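Local atomic coordinates of beta-L-arabinobiosidase (Bacteroides thetaiotaomicron, PDB entry 5MQR), a protein that is a multidomain glycoside hydrolase of plant-pectin breakdown, named a beta-L-arabinobiosidase and probably also carrying a sialidase-like activity. Residues 278-286 with 298-308. Numbering follows the deposited sequence.
Sequences LWKHALTSI and VLRAKGFVNSN
Leu-283 and Arg-300 sit opposite each other as an antiparallel non-hydrogen-bonded pair, their CA atoms 4.1 Å apart. Just beyond it Ala-301 N donates to Ala-282 O at 2.8 Å, from above the carbonyl plane. Residues 301-308 then swing round the 280-282 turn through a type II turn at 301-304, and His-281 N reaches Ser-307 O in a weak bond. Ala-282 points its small CB into this loop, where a methyl suffices to meet Ala-301 and Phe-304. Val-298 uses both branches: CG1, opposite the backbone N (chi1 177°), rests on Trp-279 CZ3 (3.6 Å) and Leu-283 CB, while CG2 reaches Ser-285 CB. His-281 has Ser-307 O over one ring face, while its CB lies over the Arg-300 guanidinium. Lysine suits position 280 by length: its extended chain carries Lys-280 NZ to Asn-308 O (2.9 Å), nearly along the C=O axis, and to the phenolic ester oxygen of phosphotyrosine 371. A methionine here would probably leave both oxygens without this donor and the 308 end less firmly tied. Strand 299-300 edges a four-stranded antiparallel sheet, beside 283-287, consistent with a propeller blade; Phe-304 and Asn-306 bridge to strands 311-315 and 321-325 of the next sheet.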
loop_
_atom_site.group_PDB
_atom_site.type_symbol
_atom_site.label_atom_id
_atom_site.label_comp_id
_atom_site.label_asym_id
_atom_site.label_seq_id
_atom_site.Cartn_x
_atom_site.Cartn_y
_atom_site.Cartn_z
ATOM N N LEU A 278 -19.416 19.750 6.564
ATOM C CA LEU A 278 -20.204 19.102 5.524
ATOM C C LEU A 278 -21.671 19.089 5.968
ATOM O O LEU A 278 -21.989 18.985 7.166
ATOM C CB LEU A 278 -19.739 17.665 5.258
ATOM C CG LEU A 278 -18.381 17.543 4.567
ATOM C CD1 LEU A 278 -17.760 16.162 4.737
ATOM C CD2 LEU A 278 -18.471 17.889 3.087
ATOM N N TRP A 279 -22.541 19.213 4.977
ATOM C CA TRP A 279 -23.956 19.102 5.153
ATOM C C TRP A 279 -24.487 18.243 4.007
ATOM O O TRP A 279 -23.735 17.861 3.105
ATOM C CB TRP A 279 -24.569 20.487 5.053
ATOM C CG TRP A 279 -24.267 21.497 6.144
ATOM C CD1 TRP A 279 -24.954 21.667 7.336
ATOM C CD2 TRP A 279 -23.308 22.559 6.088
ATOM N NE1 TRP A 279 -24.441 22.733 8.026
ATOM C CE2 TRP A 279 -23.440 23.307 7.284
ATOM C CE3 TRP A 279 -22.333 22.936 5.158
ATOM C CZ2 TRP A 279 -22.632 24.419 7.569
ATOM C CZ3 TRP A 279 -21.522 24.046 5.433
ATOM C CH2 TRP A 279 -21.683 24.774 6.635
ATOM N N LYS A 280 -25.782 17.964 4.018
ATOM C CA LYS A 280 -26.449 17.330 2.871
ATOM C C LYS A 280 -26.159 18.026 1.529
ATOM O O LYS A 280 -25.999 19.272 1.469
ATOM C CB LYS A 280 -27.957 17.324 3.075
ATOM C CG LYS A 280 -28.453 16.277 4.049
ATOM C CD LYS A 280 -29.950 16.066 3.871
ATOM C CE LYS A 280 -30.466 15.036 4.855
ATOM N NZ LYS A 280 -31.837 14.632 4.447
ATOM N N HIS A 281 -26.103 17.214 0.468
ATOM C CA HIS A 281 -25.683 17.648 -0.894
ATOM C C HIS A 281 -24.202 17.989 -0.952
ATOM O O HIS A 281 -23.728 18.618 -1.895
ATOM C CB HIS A 281 -26.534 18.817 -1.425
ATOM C CG HIS A 281 -28.002 18.535 -1.418
ATOM N ND1 HIS A 281 -28.612 17.746 -2.376
ATOM C CD2 HIS A 281 -28.982 18.918 -0.565
ATOM C CE1 HIS A 281 -29.904 17.658 -2.114
ATOM N NE2 HIS A 281 -30.153 18.362 -1.021
ATOM N N ALA A 282 -23.472 17.533 0.058
ATOM C CA ALA A 282 -22.097 17.898 0.265
ATOM C C ALA A 282 -21.833 19.413 0.175
ATOM O O ALA A 282 -20.776 19.827 -0.285
ATOM C CB ALA A 282 -21.222 17.096 -0.690
ATOM N N LEU A 283 -22.773 20.243 0.641
ATOM C CA LEU A 283 -22.426 21.636 0.930
ATOM C C LEU A 283 -21.270 21.621 1.944
ATOM O O LEU A 283 -21.148 20.716 2.797
ATOM C CB LEU A 283 -23.597 22.463 1.470
ATOM C CG LEU A 283 -24.830 22.660 0.563
ATOM C CD1 LEU A 283 -25.903 23.464 1.266
ATOM C CD2 LEU A 283 -24.514 23.331 -0.758
ATOM N N THR A 284 -20.391 22.601 1.821
ATOM C CA THR A 284 -19.161 22.564 2.597
ATOM C C THR A 284 -18.620 23.952 2.881
ATOM O O THR A 284 -18.804 24.875 2.097
ATOM C CB THR A 284 -18.136 21.648 1.927
ATOM O OG1 THR A 284 -17.042 21.402 2.822
ATOM C CG2 THR A 284 -17.649 22.267 0.624
ATOM N N SER A 285 -17.978 24.082 4.040
ATOM C CA SER A 285 -17.350 25.330 4.449
ATOM C C SER A 285 -16.153 25.069 5.372
ATOM O O SER A 285 -15.671 23.917 5.525
ATOM C CB SER A 285 -18.374 26.261 5.106
ATOM O OG SER A 285 -17.791 27.495 5.435
ATOM N N ILE A 286 -15.631 26.170 5.905
ATOM C CA ILE A 286 -14.451 26.169 6.760
ATOM C C ILE A 286 -14.667 27.209 7.837
ATOM O O ILE A 286 -15.265 28.263 7.570
ATOM C CB ILE A 286 -13.190 26.602 5.998
ATOM C CG1 ILE A 286 -12.905 25.710 4.799
ATOM C CG2 ILE A 286 -11.980 26.635 6.933
ATOM C CD1 ILE A 286 -12.229 24.398 5.096
ATOM N N VAL A 298 -21.433 29.277 0.828
ATOM C CA VAL A 298 -21.445 27.845 1.094
ATOM C C VAL A 298 -21.947 27.149 -0.159
ATOM O O VAL A 298 -23.115 27.284 -0.519
ATOM C CB VAL A 298 -22.343 27.460 2.293
ATOM C CG1 VAL A 298 -22.370 25.945 2.467
ATOM C CG2 VAL A 298 -21.865 28.130 3.578
ATOM N N LEU A 299 -21.070 26.394 -0.804
ATOM C CA LEU A 299 -21.399 25.708 -2.026
ATOM C C LEU A 299 -21.154 24.211 -1.907
ATOM O O LEU A 299 -20.441 23.745 -1.006
ATOM C CB LEU A 299 -20.563 26.275 -3.173
ATOM C CG LEU A 299 -20.707 27.775 -3.446
ATOM C CD1 LEU A 299 -19.746 28.184 -4.555
ATOM C CD2 LEU A 299 -22.142 28.186 -3.779
ATOM N N ARG A 300 -21.734 23.475 -2.859
ATOM C CA ARG A 300 -21.500 22.052 -3.002
ATOM C C ARG A 300 -20.023 21.830 -3.177
ATOM O O ARG A 300 -19.350 22.617 -3.819
ATOM C CB ARG A 300 -22.225 21.484 -4.215
ATOM C CG ARG A 300 -23.744 21.466 -4.113
ATOM C CD ARG A 300 -24.370 21.005 -5.422
ATOM N NE ARG A 300 -25.844 20.906 -5.398
ATOM C CZ ARG A 300 -26.561 19.772 -5.294
ATOM N NH1 ARG A 300 -25.993 18.566 -5.167
ATOM N NH2 ARG A 300 -27.892 19.839 -5.303
ATOM N N ALA A 301 -19.533 20.740 -2.612
ATOM C CA ALA A 301 -18.140 20.362 -2.712
ATOM C C ALA A 301 -17.896 19.898 -4.128
ATOM O O ALA A 301 -18.552 18.957 -4.597
ATOM C CB ALA A 301 -17.827 19.255 -1.722
ATOM N N LYS A 302 -16.963 20.553 -4.807
ATOM C CA LYS A 302 -16.784 20.337 -6.241
ATOM C C LYS A 302 -16.348 18.907 -6.480
ATOM O O LYS A 302 -15.533 18.356 -5.725
ATOM C CB LYS A 302 -15.786 21.342 -6.855
ATOM C CG LYS A 302 -16.384 22.740 -6.909
ATOM C CD LYS A 302 -15.545 23.776 -7.648
ATOM C CE LYS A 302 -16.314 25.113 -7.688
ATOM N NZ LYS A 302 -15.737 26.093 -8.674
ATOM N N GLY A 303 -16.953 18.297 -7.484
ATOM C CA GLY A 303 -16.624 16.940 -7.874
ATOM C C GLY A 303 -17.356 15.818 -7.138
ATOM O O GLY A 303 -17.464 14.698 -7.679
ATOM N N PHE A 304 -17.821 16.085 -5.917
ATOM C CA PHE A 304 -18.567 15.092 -5.151
ATOM C C PHE A 304 -19.927 14.845 -5.810
ATOM O O PHE A 304 -20.647 15.778 -6.192
ATOM C CB PHE A 304 -18.769 15.516 -3.675
ATOM C CG PHE A 304 -17.649 15.127 -2.773
ATOM C CD1 PHE A 304 -16.567 15.979 -2.565
ATOM C CD2 PHE A 304 -17.668 13.906 -2.117
ATOM C CE1 PHE A 304 -15.508 15.609 -1.743
ATOM C CE2 PHE A 304 -16.629 13.541 -1.268
ATOM C CZ PHE A 304 -15.543 14.393 -1.091
ATOM N N VAL A 305 -20.243 13.568 -5.970
ATOM C CA VAL A 305 -21.575 13.141 -6.356
ATOM C C VAL A 305 -22.253 12.713 -5.058
ATOM O O VAL A 305 -21.816 11.777 -4.401
ATOM C CB VAL A 305 -21.507 12.003 -7.405
ATOM C CG1 VAL A 305 -22.899 11.634 -7.913
ATOM C CG2 VAL A 305 -20.600 12.448 -8.552
ATOM N N ASN A 306 -23.311 13.430 -4.700
ATOM C CA ASN A 306 -23.998 13.259 -3.447
ATOM C C ASN A 306 -25.289 14.020 -3.568
ATOM O O ASN A 306 -25.404 15.001 -4.315
ATOM C CB ASN A 306 -23.163 13.789 -2.261
ATOM C CG ASN A 306 -23.718 13.373 -0.898
ATOM O OD1 ASN A 306 -23.926 14.215 -0.024
ATOM N ND2 ASN A 306 -23.981 12.080 -0.719
ATOM N N SER A 307 -26.272 13.560 -2.819
ATOM C CA SER A 307 -27.595 14.138 -2.896
ATOM C C SER A 307 -28.106 14.326 -1.469
ATOM O O SER A 307 -27.472 15.026 -0.688
ATOM C CB SER A 307 -28.471 13.242 -3.786
ATOM O OG SER A 307 -29.806 13.680 -3.808
ATOM N N ASN A 308 -29.173 13.620 -1.113
ATOM C CA ASN A 308 -30.011 13.953 -0.002
ATOM C C ASN A 308 -29.846 13.054 1.215
ATOM O O ASN A 308 -30.506 13.264 2.216
ATOM C CB ASN A 308 -31.462 13.833 -0.475
ATOM C CG ASN A 308 -32.297 14.963 0.029
ATOM O OD1 ASN A 308 -31.933 16.120 -0.163
ATOM N ND2 ASN A 308 -33.407 14.653 0.705
HETATM O O HOH W 1 -27.757 16.625 -5.386
HETATM O O HOH W 2 -23.515 17.609 -4.616
HETATM O O HOH W 3 -18.314 25.803 -0.438
#